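Local coordinates for SusD superfamily protein (Bacteroides fragilis, PDB 3L22) that probably binds sugars at the bacterial outer membrane as a SusD-family protein and carries zinc ions in the crystal, at residues Asn68-Asn73 / Phe406-Glu411; Thr330-Ala335 / Lys353-Arg358; Glu336-Lys341 / Glu345-Ser350. One frame throughout, in Å; residues are numbered along the deposited sequence. Where two conformers were deposited one is given.

Contact 1: Asn68-Asn73 / Phe406-Glu411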
ATOM      1  N   ASN A  68       5.556  17.720   6.027  1.00 14.85           N
ATOM      2  CA  ASN A  68       4.580  17.626   7.117  1.00 15.17           C
ATOM      3  C   ASN A  68       4.080  16.197   7.373  1.00 14.31           C
ATOM      4  O   ASN A  68       3.738  15.863   8.512  1.00 15.03           O
ATOM      5  CB  ASN A  68       3.376  18.552   6.905  1.00 14.85           C
ATOM      6  CG  ASN A  68       3.526  19.895   7.602  1.00 17.97           C
ATOM      7  OD1 ASN A  68       4.423  20.105   8.424  1.00 20.97           O
ATOM      8  ND2 ASN A  68       2.624  20.820   7.278  1.00 18.09           N
ATOM      9  N   THR A  69       4.050  15.360   6.344  1.00 14.20           N
ATOM     10  CA  THR A  69       3.711  13.961   6.552  1.00 13.58           C
ATOM     11  C   THR A  69       4.786  13.283   7.367  1.00 13.73           C
ATOM     12  O   THR A  69       4.476  12.591   8.344  1.00 13.62           O
ATOM     13  CB  THR A  69       3.500  13.209   5.241  1.00 14.46           C
ATOM     14  OG1 THR A  69       2.386  13.786   4.575  1.00 13.36           O
ATOM     15  CG2 THR A  69       3.246  11.697   5.518  1.00 10.81           C
ATOM     16  N   TYR A  70       6.050  13.492   6.993  1.00 13.33           N
ATOM     17  CA  TYR A  70       7.171  12.866   7.699  1.00 13.11           C
ATOM     18  C   TYR A  70       7.209  13.272   9.175  1.00 13.87           C
ATOM     19  O   TYR A  70       7.418  12.445  10.060  1.00 13.35           O
ATOM     20  CB  TYR A  70       8.527  13.198   7.061  1.00 12.88           C
ATOM     21  CG  TYR A  70       9.661  12.571   7.892  1.00 13.34           C
ATOM     22  CD1 TYR A  70       9.908  11.190   7.840  1.00 13.96           C
ATOM     23  CD2 TYR A  70      10.449  13.345   8.749  1.00 14.27           C
ATOM     24  CE1 TYR A  70      10.893  10.596   8.641  1.00 13.08           C
ATOM     25  CE2 TYR A  70      11.451  12.763   9.545  1.00 14.24           C
ATOM     26  CZ  TYR A  70      11.662  11.390   9.492  1.00 14.51           C
ATOM     27  OH  TYR A  70      12.637  10.818  10.273  1.00 13.85           O
ATOM     28  N   ASN A  71       7.000  14.563   9.404  1.00 14.67           N
ATOM     29  CA  ASN A  71       7.005  15.143  10.743  1.00 14.97           C
ATOM     30  C   ASN A  71       5.725  14.922  11.531  1.00 14.77           C
ATOM     31  O   ASN A  71       5.596  15.419  12.651  1.00 15.28           O
ATOM     32  CB  ASN A  71       7.295  16.635  10.635  1.00 15.43           C
ATOM     33  CG  ASN A  71       8.734  16.930  10.327  1.00 17.52           C
ATOM     34  OD1 ASN A  71       9.637  16.135  10.615  1.00 19.62           O
ATOM     35  ND2 ASN A  71       8.974  18.126   9.784  1.00 23.96           N
HETATM   36  N   MSE A  72       4.785  14.169  10.978  1.00 15.02           N
HETATM   37  CA  MSE A  72       3.550  13.825  11.700  1.00 15.51           C
HETATM   38  C   MSE A  72       2.829  15.112  12.102  1.00 15.75           C
HETATM   39  O   MSE A  72       2.398  15.281  13.238  1.00 15.29           O
HETATM   40  CB  MSE A  72       3.819  12.930  12.921  1.00 15.63           C
HETATM   41  CG  MSE A  72       4.646  11.724  12.629  1.00 16.13           C
HETATM   42 SE   MSE A  72       3.854  10.493  11.340  0.75 18.06          SE
HETATM   43  CE  MSE A  72       2.426   9.770  12.443  1.00 14.04           C
ATOM     44  N   ASN A  73       2.679  16.000  11.121  1.00 15.68           N
ATOM     45  CA  ASN A  73       2.168  17.324  11.372  1.00 16.73           C
ATOM     46  C   ASN A  73       1.130  17.743  10.332  1.00 16.42           C
ATOM     47  O   ASN A  73       0.970  18.916  10.091  1.00 18.04           O
ATOM     48  CB  ASN A  73       3.329  18.322  11.398  1.00 15.41           C
ATOM     49  CG  ASN A  73       2.950  19.653  12.024  1.00 17.95           C
ATOM     50  OD1 ASN A  73       2.287  19.689  13.052  1.00 21.60           O
ATOM     51  ND2 ASN A  73       3.363  20.753  11.400  1.00 15.55           N
ATOM     52  N   PHE A 406       4.827   5.928  16.386  1.00 15.27           N
ATOM     53  CA  PHE A 406       5.745   6.348  15.354  1.00 15.62           C
ATOM     54  C   PHE A 406       6.889   7.033  16.082  1.00 15.83           C
ATOM     55  O   PHE A 406       6.695   8.122  16.667  1.00 15.57           O
ATOM     56  CB  PHE A 406       5.074   7.342  14.412  1.00 15.93           C
ATOM     57  CG  PHE A 406       3.985   6.745  13.573  1.00 15.95           C
ATOM     58  CD1 PHE A 406       2.664   6.734  14.020  1.00 15.86           C
ATOM     59  CD2 PHE A 406       4.274   6.202  12.342  1.00 15.73           C
ATOM     60  CE1 PHE A 406       1.650   6.201  13.196  1.00 15.97           C
ATOM     61  CE2 PHE A 406       3.290   5.654  11.547  1.00 15.28           C
ATOM     62  CZ  PHE A 406       1.975   5.660  11.977  1.00 15.98           C
ATOM     63  N   ILE A 407       8.054   6.393  16.067  1.00 15.80           N
ATOM     64  CA  ILE A 407       9.237   6.875  16.789  1.00 16.23           C
ATOM     65  C   ILE A 407      10.391   7.089  15.837  1.00 15.99           C
ATOM     66  O   ILE A 407      10.890   6.129  15.212  1.00 15.62           O
ATOM     67  CB  ILE A 407       9.657   5.903  17.932  1.00 17.21           C
ATOM     68  CG1 ILE A 407       8.483   5.723  18.903  1.00 17.34           C
ATOM     69  CG2 ILE A 407      10.956   6.432  18.677  1.00 16.56           C
ATOM     70  CD1 ILE A 407       8.754   4.769  20.112  1.00 17.01           C
ATOM     71  N   LYS A 408      10.787   8.346  15.687  1.00 15.24           N
ATOM     72  CA  LYS A 408      11.857   8.688  14.763  1.00 15.10           C
ATOM     73  C   LYS A 408      12.931   9.513  15.501  1.00 14.68           C
ATOM     74  O   LYS A 408      12.773  10.704  15.709  1.00 14.37           O
ATOM     75  CB  LYS A 408      11.300   9.426  13.521  1.00 14.86           C
ATOM     76  CG  LYS A 408       9.930   8.907  13.059  1.00 14.84           C
ATOM     77  CD  LYS A 408       9.437   9.608  11.805  1.00 13.96           C
ATOM     78  CE  LYS A 408       7.981   9.240  11.484  1.00 15.45           C
ATOM     79  NZ  LYS A 408       7.528   9.684  10.142  1.00 11.34           N
ATOM     80  N   VAL A 409      14.022   8.854  15.869  1.00 14.34           N
ATOM     81  CA  VAL A 409      15.067   9.447  16.692  1.00 14.56           C
ATOM     82  C   VAL A 409      16.050  10.088  15.725  1.00 15.39           C
ATOM     83  O   VAL A 409      16.743   9.410  14.984  1.00 14.39           O
ATOM     84  CB  VAL A 409      15.790   8.436  17.603  1.00 13.63           C
ATOM     85  CG1 VAL A 409      16.999   9.123  18.317  1.00 14.11           C
ATOM     86  CG2 VAL A 409      14.804   7.777  18.617  1.00 13.37           C
ATOM     87  N   GLY A 410      16.076  11.415  15.730  1.00 16.43           N
ATOM     88  CA  GLY A 410      16.971  12.176  14.873  1.00 17.85           C
ATOM     89  C   GLY A 410      18.052  12.802  15.726  1.00 19.24           C
ATOM     90  O   GLY A 410      18.055  12.680  16.956  1.00 20.33           O
ATOM     91  N   GLU A 411      19.010  13.419  15.060  1.00 20.34           N
ATOM     92  CA  GLU A 411      20.148  14.026  15.704  1.00 21.34           C
ATOM     93  C   GLU A 411      19.736  15.129  16.697  1.00 22.62           C
ATOM     94  O   GLU A 411      20.293  15.188  17.771  1.00 23.86           O
ATOM     95  CB  GLU A 411      21.098  14.576  14.627  1.00 20.89           C
ATOM     96  CG  GLU A 411      22.289  15.395  15.125  1.00 22.20           C
ATOM     97  CD  GLU A 411      23.214  14.637  16.052  1.00 23.29           C
ATOM     98  OE1 GLU A 411      23.305  13.379  16.029  1.00 24.58           O
ATOM     99  OE2 GLU A 411      23.921  15.335  16.784  1.00 28.51           O
TER

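Contact 2: Thr330-Ala335 / Lys353-Arg358. With EDO (1,2-ethanediol), chain B.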
ATOM      1  N   THR A 330       3.573 -11.671   0.682  1.00 13.80           N
ATOM      2  CA  THR A 330       2.711 -12.815   0.986  1.00 12.78           C
ATOM      3  C   THR A 330       3.362 -13.641   2.097  1.00 13.10           C
ATOM      4  O   THR A 330       2.729 -13.956   3.091  1.00 12.86           O
ATOM      5  CB  THR A 330       2.508 -13.713  -0.225  1.00 13.67           C
ATOM      6  OG1 THR A 330       2.151 -12.922  -1.378  1.00 11.04           O
ATOM      7  CG2 THR A 330       1.451 -14.842   0.070  1.00 11.07           C
ATOM      8  N   LEU A 331       4.639 -13.951   1.929  1.00 13.09           N
ATOM      9  CA  LEU A 331       5.373 -14.807   2.873  1.00 13.39           C
ATOM     10  C   LEU A 331       5.595 -14.171   4.257  1.00 13.05           C
ATOM     11  O   LEU A 331       5.387 -14.828   5.278  1.00 13.04           O
ATOM     12  CB  LEU A 331       6.718 -15.234   2.236  1.00 12.86           C
ATOM     13  CG  LEU A 331       6.609 -16.144   0.980  1.00 14.83           C
ATOM     14  CD1 LEU A 331       7.974 -16.393   0.344  1.00 14.77           C
ATOM     15  CD2 LEU A 331       5.921 -17.478   1.272  1.00 14.38           C
ATOM     16  N   LEU A 332       6.023 -12.917   4.281  1.00 12.35           N
ATOM     17  CA  LEU A 332       6.252 -12.241   5.532  1.00 13.26           C
ATOM     18  C   LEU A 332       4.949 -11.905   6.252  1.00 13.36           C
ATOM     19  O   LEU A 332       4.923 -11.933   7.463  1.00 12.36           O
ATOM     20  CB  LEU A 332       7.119 -10.981   5.342  1.00 13.78           C
ATOM     21  CG  LEU A 332       8.589 -11.154   4.972  1.00 13.48           C
ATOM     22  CD1 LEU A 332       9.269  -9.782   4.831  1.00  9.47           C
ATOM     23  CD2 LEU A 332       9.350 -12.070   5.960  1.00 13.00           C
ATOM     24  N   ASP A 333       3.875 -11.596   5.527  1.00 13.91           N
ATOM     25  CA  ASP A 333       2.558 -11.398   6.144  1.00 14.66           C
ATOM     26  C   ASP A 333       2.098 -12.728   6.790  1.00 14.51           C
ATOM     27  O   ASP A 333       1.663 -12.751   7.951  1.00 14.42           O
ATOM     28  CB  ASP A 333       1.479 -10.941   5.129  1.00 15.35           C
ATOM     29  CG  ASP A 333       1.629  -9.447   4.653  1.00 18.94           C
ATOM     30  OD1 ASP A 333       2.384  -8.691   5.245  1.00 18.59           O
ATOM     31  OD2 ASP A 333       0.975  -9.077   3.622  1.00 23.39           O
ATOM     32  N   LEU A 334       2.169 -13.821   6.018  1.00 14.13           N
ATOM     33  CA  LEU A 334       1.872 -15.162   6.559  1.00 13.76           C
ATOM     34  C   LEU A 334       2.743 -15.495   7.766  1.00 13.04           C
ATOM     35  O   LEU A 334       2.251 -16.016   8.758  1.00 12.08           O
ATOM     36  CB  LEU A 334       1.989 -16.250   5.479  1.00 13.48           C
ATOM     37  CG  LEU A 334       0.852 -16.294   4.454  1.00 14.14           C
ATOM     38  CD1 LEU A 334       1.205 -17.259   3.282  1.00 12.22           C
ATOM     39  CD2 LEU A 334      -0.474 -16.685   5.116  1.00 13.83           C
ATOM     40  N   ALA A 335       4.028 -15.150   7.716  1.00 12.89           N
ATOM     41  CA  ALA A 335       4.908 -15.376   8.878  1.00 11.81           C
ATOM     42  C   ALA A 335       4.332 -14.654  10.094  1.00 12.26           C
ATOM     43  O   ALA A 335       4.260 -15.248  11.162  1.00 10.92           O
ATOM     44  CB  ALA A 335       6.317 -14.867   8.591  1.00 11.88           C
ATOM     45  N   LYS A 353      12.431 -17.686   6.834  1.00 15.18           N
ATOM     46  CA  LYS A 353      13.655 -18.163   6.208  0.50 15.49           C
ATOM     47  C   LYS A 353      13.599 -18.069   4.675  1.00 16.03           C
ATOM     48  O   LYS A 353      14.614 -17.741   4.034  1.00 16.08           O
ATOM     49  CB  LYS A 353      14.000 -19.575   6.666  0.50 16.31           C
ATOM     50  CG  LYS A 353      14.520 -19.628   8.090  0.50 17.21           C
ATOM     51  CD  LYS A 353      14.519 -21.022   8.675  0.50 20.68           C
ATOM     52  CE  LYS A 353      15.727 -21.844   8.207  0.50 22.79           C
ATOM     53  NZ  LYS A 353      16.102 -22.991   9.115  0.50 24.38           N
ATOM     54  N   GLN A 354      12.444 -18.321   4.065  1.00 15.25           N
ATOM     55  CA  GLN A 354      12.367 -18.198   2.618  1.00 15.56           C
ATOM     56  C   GLN A 354      12.730 -16.804   2.149  1.00 15.14           C
ATOM     57  O   GLN A 354      13.505 -16.642   1.200  1.00 15.20           O
ATOM     58  CB  GLN A 354      10.970 -18.486   2.060  1.00 15.91           C
ATOM     59  CG  GLN A 354      10.548 -19.893   2.082  1.00 17.76           C
ATOM     60  CD  GLN A 354       9.207 -20.087   1.378  1.00 18.78           C
ATOM     61  OE1 GLN A 354       9.058 -19.774   0.183  1.00 19.49           O
ATOM     62  NE2 GLN A 354       8.233 -20.601   2.114  1.00 21.30           N
ATOM     63  N   VAL A 355      12.163 -15.800   2.804  1.00 13.75           N
ATOM     64  CA  VAL A 355      12.379 -14.429   2.363  1.00 13.38           C
ATOM     65  C   VAL A 355      13.801 -13.979   2.690  1.00 14.12           C
ATOM     66  O   VAL A 355      14.493 -13.477   1.799  1.00 14.54           O
ATOM     67  CB  VAL A 355      11.342 -13.469   2.935  1.00 12.80           C
ATOM     68  CG1 VAL A 355      11.675 -11.998   2.561  1.00 10.47           C
ATOM     69  CG2 VAL A 355       9.914 -13.879   2.434  1.00 11.83           C
ATOM     70  N   ARG A 356      14.242 -14.182   3.933  1.00 12.92           N
ATOM     71  CA  ARG A 356      15.573 -13.708   4.315  1.00 13.12           C
ATOM     72  C   ARG A 356      16.658 -14.440   3.528  1.00 12.63           C
ATOM     73  O   ARG A 356      17.625 -13.827   3.086  1.00 13.12           O
ATOM     74  CB  ARG A 356      15.806 -13.862   5.821  1.00 13.48           C
ATOM     75  CG  ARG A 356      17.160 -13.334   6.330  1.00 12.53           C
ATOM     76  CD  ARG A 356      17.264 -13.339   7.855  1.00 13.58           C
ATOM     77  NE  ARG A 356      18.562 -12.836   8.313  1.00 13.85           N
ATOM     78  CZ  ARG A 356      18.883 -11.548   8.458  1.00 13.61           C
ATOM     79  NH1 ARG A 356      18.010 -10.582   8.238  1.00 15.61           N
ATOM     80  NH2 ARG A 356      20.101 -11.213   8.856  1.00 12.26           N
ATOM     81  N   GLY A 357      16.507 -15.753   3.379  1.00 12.29           N
ATOM     82  CA  GLY A 357      17.450 -16.576   2.608  1.00 12.31           C
ATOM     83  C   GLY A 357      17.597 -16.203   1.148  1.00 12.27           C
ATOM     84  O   GLY A 357      18.621 -16.484   0.535  1.00 12.58           O
ATOM     85  N   ARG A 358      16.576 -15.581   0.569  1.00 12.79           N
ATOM     86  CA  ARG A 358      16.708 -15.062  -0.784  1.00 13.62           C
ATOM     87  C   ARG A 358      17.810 -13.991  -0.882  1.00 14.18           C
ATOM     88  O   ARG A 358      18.530 -13.937  -1.901  1.00 14.59           O
ATOM     89  CB  ARG A 358      15.366 -14.632  -1.348  1.00 12.82           C
ATOM     90  CG  ARG A 358      15.402 -14.205  -2.833  1.00 15.07           C
ATOM     91  CD  ARG A 358      15.513 -12.725  -3.033  1.00 13.11           C
ATOM     92  NE  ARG A 358      14.382 -11.947  -2.537  1.00 14.52           N
ATOM     93  CZ  ARG A 358      13.301 -11.596  -3.238  1.00 13.96           C
ATOM     94  NH1 ARG A 358      13.131 -11.995  -4.499  1.00 13.43           N
ATOM     95  NH2 ARG A 358      12.361 -10.837  -2.670  1.00 13.71           N
TER
HETATM   96  C1  EDO B  22       0.896  -5.511   5.263  1.00 47.55           C
HETATM   97  O1  EDO B  22       1.994  -5.806   4.428  1.00 41.30           O
HETATM   98  C2  EDO B  22       0.554  -4.012   5.305  1.00 48.39           C
HETATM   99  O2  EDO B  22      -0.478  -3.920   6.337  1.00 48.88           O

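Contact 3: Glu336-Lys341 / Glu345-Ser350. With EDO (1,2-ethanediol), chain V.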
ATOM      1  N   GLU A 336       3.910 -13.376   9.927  1.00 11.62           N
ATOM      2  CA  GLU A 336       3.368 -12.617  11.055  1.00 12.27           C
ATOM      3  C   GLU A 336       2.102 -13.292  11.571  1.00 11.68           C
ATOM      4  O   GLU A 336       1.923 -13.429  12.779  1.00 12.89           O
ATOM      5  CB  GLU A 336       3.132 -11.137  10.700  1.00 12.31           C
ATOM      6  CG  GLU A 336       2.429 -10.337  11.801  1.00 12.77           C
ATOM      7  CD  GLU A 336       2.292  -8.866  11.463  1.00 15.69           C
ATOM      8  OE1 GLU A 336       2.716  -8.474  10.341  1.00 12.98           O
ATOM      9  OE2 GLU A 336       1.734  -8.102  12.307  1.00 13.38           O
ATOM     10  N   CYS A 337       1.210 -13.709  10.674  1.00 12.16           N
ATOM     11  CA  CYS A 337      -0.021 -14.383  11.092  1.00 11.09           C
ATOM     12  C   CYS A 337       0.261 -15.642  11.906  1.00 11.60           C
ATOM     13  O   CYS A 337      -0.309 -15.846  12.983  1.00 10.85           O
ATOM     14  CB  CYS A 337      -0.867 -14.765   9.896  1.00 11.34           C
ATOM     15  SG  CYS A 337      -1.447 -13.331   8.993  1.00 13.96           S
ATOM     16  N   TYR A 338       1.165 -16.473  11.412  1.00 12.00           N
ATOM     17  CA  TYR A 338       1.478 -17.731  12.102  1.00 12.33           C
ATOM     18  C   TYR A 338       2.191 -17.491  13.442  1.00 12.75           C
ATOM     19  O   TYR A 338       1.947 -18.233  14.384  1.00 12.35           O
ATOM     20  CB  TYR A 338       2.297 -18.692  11.200  1.00 12.64           C
ATOM     21  CG  TYR A 338       1.487 -19.541  10.244  1.00 11.33           C
ATOM     22  CD1 TYR A 338       0.830 -20.689  10.689  1.00 12.17           C
ATOM     23  CD2 TYR A 338       1.378 -19.202   8.903  1.00 11.28           C
ATOM     24  CE1 TYR A 338       0.076 -21.494   9.801  1.00 12.21           C
ATOM     25  CE2 TYR A 338       0.642 -19.981   8.021  1.00 13.13           C
ATOM     26  CZ  TYR A 338      -0.021 -21.121   8.483  1.00 13.22           C
ATOM     27  OH  TYR A 338      -0.758 -21.884   7.616  1.00 14.55           O
ATOM     28  N   ALA A 339       3.017 -16.441  13.536  1.00 13.36           N
ATOM     29  CA  ALA A 339       3.659 -16.093  14.810  1.00 14.09           C
ATOM     30  C   ALA A 339       2.629 -15.665  15.874  1.00 14.82           C
ATOM     31  O   ALA A 339       2.934 -15.712  17.064  1.00 15.70           O
ATOM     32  CB  ALA A 339       4.705 -15.009  14.626  1.00 12.84           C
ATOM     33  N   ASN A 340       1.448 -15.209  15.439  1.00 14.94           N
ATOM     34  CA  ASN A 340       0.359 -14.822  16.346  1.00 15.66           C
ATOM     35  C   ASN A 340      -0.595 -15.972  16.652  1.00 17.37           C
ATOM     36  O   ASN A 340      -1.590 -15.752  17.295  1.00 17.88           O
ATOM     37  CB  ASN A 340      -0.425 -13.648  15.772  1.00 15.02           C
ATOM     38  CG  ASN A 340       0.245 -12.341  16.006  1.00 15.69           C
ATOM     39  OD1 ASN A 340       0.238 -11.849  17.115  1.00 16.28           O
ATOM     40  ND2 ASN A 340       0.816 -11.761  14.973  1.00 11.91           N
ATOM     41  N   LYS A 341      -0.279 -17.188  16.211  1.00 18.51           N
ATOM     42  CA  LYS A 341      -1.185 -18.326  16.279  1.00 19.71           C
ATOM     43  C   LYS A 341      -0.531 -19.414  17.151  1.00 19.49           C
ATOM     44  O   LYS A 341       0.661 -19.702  16.998  1.00 18.42           O
ATOM     45  CB  LYS A 341      -1.454 -18.771  14.829  1.00 20.60           C
ATOM     46  CG  LYS A 341      -2.425 -19.894  14.674  1.00 24.97           C
ATOM     47  CD  LYS A 341      -2.574 -20.312  13.216  1.00 26.91           C
ATOM     48  CE  LYS A 341      -3.289 -21.649  13.131  1.00 28.46           C
ATOM     49  NZ  LYS A 341      -4.652 -21.511  13.727  1.00 31.25           N
ATOM     50  N   GLU A 345       4.656 -21.307  15.353  1.00 13.09           N
ATOM     51  CA  GLU A 345       6.016 -20.769  15.277  1.00 13.89           C
ATOM     52  C   GLU A 345       6.915 -21.457  14.251  1.00 13.17           C
ATOM     53  O   GLU A 345       7.611 -20.773  13.497  1.00 12.96           O
ATOM     54  CB  GLU A 345       6.684 -20.677  16.677  1.00 14.84           C
ATOM     55  CG  GLU A 345       6.091 -19.444  17.452  1.00 17.47           C
ATOM     56  CD  GLU A 345       6.792 -19.100  18.772  1.00 21.75           C
ATOM     57  OE1 GLU A 345       7.720 -19.823  19.199  1.00 24.17           O
ATOM     58  OE2 GLU A 345       6.405 -18.069  19.356  1.00 24.53           O
ATOM     59  N   ALA A 346       6.862 -22.780  14.182  1.00 11.86           N
ATOM     60  CA  ALA A 346       7.643 -23.534  13.199  1.00 12.19           C
ATOM     61  C   ALA A 346       7.335 -23.071  11.788  1.00 11.82           C
ATOM     62  O   ALA A 346       8.240 -22.867  10.985  1.00 11.68           O
ATOM     63  CB  ALA A 346       7.408 -25.130  13.344  1.00 11.21           C
ATOM     64  N   THR A 347       6.067 -22.867  11.486  1.00 11.77           N
ATOM     65  CA  THR A 347       5.683 -22.373  10.162  1.00 12.14           C
ATOM     66  C   THR A 347       6.154 -20.937   9.912  1.00 12.28           C
ATOM     67  O   THR A 347       6.622 -20.597   8.809  1.00 11.39           O
ATOM     68  CB  THR A 347       4.144 -22.476   9.997  1.00 12.44           C
ATOM     69  OG1 THR A 347       3.788 -23.834  10.170  1.00 12.76           O
ATOM     70  CG2 THR A 347       3.640 -21.965   8.651  1.00 11.85           C
ATOM     71  N   ALA A 348       6.013 -20.090  10.923  1.00 12.66           N
ATOM     72  CA  ALA A 348       6.453 -18.682  10.826  1.00 13.17           C
ATOM     73  C   ALA A 348       7.939 -18.626  10.490  1.00 13.55           C
ATOM     74  O   ALA A 348       8.364 -17.836   9.630  1.00 13.43           O
ATOM     75  CB  ALA A 348       6.169 -17.904  12.162  1.00 11.86           C
ATOM     76  N   LYS A 349       8.704 -19.464  11.177  1.00 13.65           N
ATOM     77  CA  LYS A 349      10.150 -19.540  10.967  1.00 14.87           C
ATOM     78  C   LYS A 349      10.490 -20.000   9.554  1.00 14.80           C
ATOM     79  O   LYS A 349      11.405 -19.449   8.928  1.00 14.45           O
ATOM     80  CB  LYS A 349      10.824 -20.480  11.966  1.00 14.01           C
ATOM     81  CG  LYS A 349      10.838 -20.052  13.442  1.00 16.57           C
ATOM     82  CD  LYS A 349      11.237 -21.282  14.295  1.00 18.19           C
ATOM     83  CE  LYS A 349      11.541 -20.868  15.629  1.00 24.16           C
ATOM     84  NZ  LYS A 349      11.794 -21.946  16.643  1.00 24.92           N
ATOM     85  N   SER A 350       9.772 -20.987   9.038  1.00 15.12           N
ATOM     86  CA  SER A 350      10.064 -21.478   7.683  0.50 15.42           C
ATOM     87  C   SER A 350       9.730 -20.404   6.637  1.00 15.48           C
ATOM     88  O   SER A 350      10.485 -20.215   5.677  1.00 15.05           O
ATOM     89  CB  SER A 350       9.357 -22.803   7.391  0.50 15.34           C
ATOM     90  OG  SER A 350       8.010 -22.592   7.032  0.50 17.13           O
TER
HETATM   91  C1  EDO V  21       4.791 -22.828  19.341  1.00 50.05           C
HETATM   92  O1  EDO V  21       4.217 -22.389  18.115  1.00 42.09           O
HETATM   93  C2  EDO V  21       4.145 -22.050  20.492  1.00 52.54           C
HETATM   94  O2  EDO V  21       2.779 -21.694  20.192  1.00 53.89           O

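Contact 1: Asn68-Asn73 / Phe406-Glu411
The Schellman turn that ends helix 67-70 is where Tyr70 and Met72 meet Lys408 and Phe406. Two backbone bonds define it: Asn73 N reaches back to Asn68 O (2.8 Å) and Met72 N to Thr69 O, with Met72 at positive phi (58°). The Tyr70 carbonyl is taken by a lysine instead. Lys408 NZ donates to Tyr70 O over 2.8 Å, in the carbonyl plane and on a lone pair, with a C=O...N angle of 134°. To get there the lysine chain runs fully extended beyond CG, sliding past the tyrosine in the opposite direction. Its CD lies 3.6 Å from Tyr70 CE1, obliquely to the ring, while NZ sits 4.2 Å from the centroid of the Tyr70 ring, an off-centre cation-pi contact. The ammonium group is buried, and the Gly53 carbonyl supplies a further acceptor, consistent with a charge held among backbone oxygens.

Lys408 and Phe406 are next-but-one neighbours on strand 406-409, which forms a two-stranded antiparallel hairpin with strand 414-417; the CB atoms of both residues point toward the turn. One face of the Phe406 ring receives the methyl of selenomethionine Met72. Its CE stands 3.6 Å from the Phe406 centroid, 20° off the normal and displaced toward the rim at CD1. SE lies farther back, 4.6 Å from the same centroid, in a Met-aromatic contact. Bends at chi2 and chi3 fold the Met72 chain so that it crosses the phenyl group roughly at right angles, while SE also approaches Lys408 NZ at 3.9 Å.

Contact 2: Thr330-Ala335 / Lys353-Arg358
Val355 packs against two successive leucines, Leu331 and Leu332, in a contact with no hydrogen bond across it. The tightest point is Leu331 CB against Val355 CG2 at 3.5 Å, shorter than usual for two carbons. With CG1 anti to the backbone N of Val355 (chi1 175°), CG2 lies between the two leucines, closest to Leu331 CB, and also meets Leu331 CD1 at 3.8 Å. Val355 CB and CG1 add contacts to Leu332, whose CD2 comes within 3.9 Å of Val355 CB and whose CD1 lies 4.0 Å from Val355 CG1. At the more exposed margin the Gln354 side chain crosses that of Leu331 at about a right angle, with OE1 3.6 Å from Leu331 CD1.

The segments belong to the two arms of a helical hairpin, helices 327-339 and 345-359, consistent with the helical-repeat (TPR) clan of the SusD family. Short segments 330-335 and 353-358 have axes 9.4 Å apart at closest approach, and their N-to-C directions differ by 137°, so the helices run roughly antiparallel but splayed.

Farther out, Leu331 also touches Leu232, and Asp333, turned to another side of its helix, forms a salt bridge with Lys385. Helix 374-388 lies beside both partners: its Glu384 and Lys385 pack on Leu332 and its Glu388 on Val355, while helix 200-213 covers the Thr330 and Asp333 side of helix 327-339.

Contact 3: Glu336-Lys341 / Glu345-Ser350
Tyr338, Thr347 and Ala348 contribute the most buried surface to this helical hairpin, in which helix 327-339 turns through a short loop into helix 345-359. The central feature is a CH-pi contact. Thr347 CG2 stands 3.4 Å from the centroid of the Tyr338 ring and only 4° off its normal, so the methyl sits over the middle of one face. The even spread of distances confirms the centring: Thr347 CG2 is 3.6 Å from Tyr338 CD2 and 3.8 Å from Tyr338 CZ. In Thr347 the methyl is the branch anti to the backbone N, with OG1 beside that nitrogen at chi1 -59°, and this places carbon rather than oxygen over the aromatic face. The far end of the ring is fixed by another helix: Tyr338 OH is hydrogen-bonded to Glu225.

Ala348 fills the next position, deeper in the hairpin. Its CB is 3.7 Å from Ala339 N and 4.1 Å from both Tyr338 CB and Ala339 CB, a small methyl that lets the backbones draw close. The CA atoms of Tyr338 and Ala348 are just 5.2 Å apart. Helix 374-388 closes the Ala339 side, where Ile381 packs against the alanine and Lys378 binds its carbonyl.

At the start of the second helix, Glu345 has its carboxylate bonded to Gly374 N through OE2. The backbone amide of Glu345 donates to a 1,2-ethanediol, probably from the crystallisation liquor, that Gly343 N also holds: Glu345 N is 3.0 Å from the ethanediol O1, with an N-H...O angle of 162°.

Overall arrangement
From the N terminus, the chain first passes residues 68-73, at the end of helix 67-70, and meets their partners only 333 residues later, at strand 406-409. Contact 1 thus closes a very long loop, joining an early part of the chain to the C-terminal SusD region. Both other contacts fall within that loop, and contact 3, the turn-side end of one helical hairpin, lies within the shorter loop of contact 2; none cross. Contacts 2 and 3 share helices 327-339 and 345-359, have centres about 10 Å apart, and touch where Ala335 O meets Ala348 CB at 3.4 Å. Contact 1 stays separate, its nearest atoms about 14 Å from contact 3.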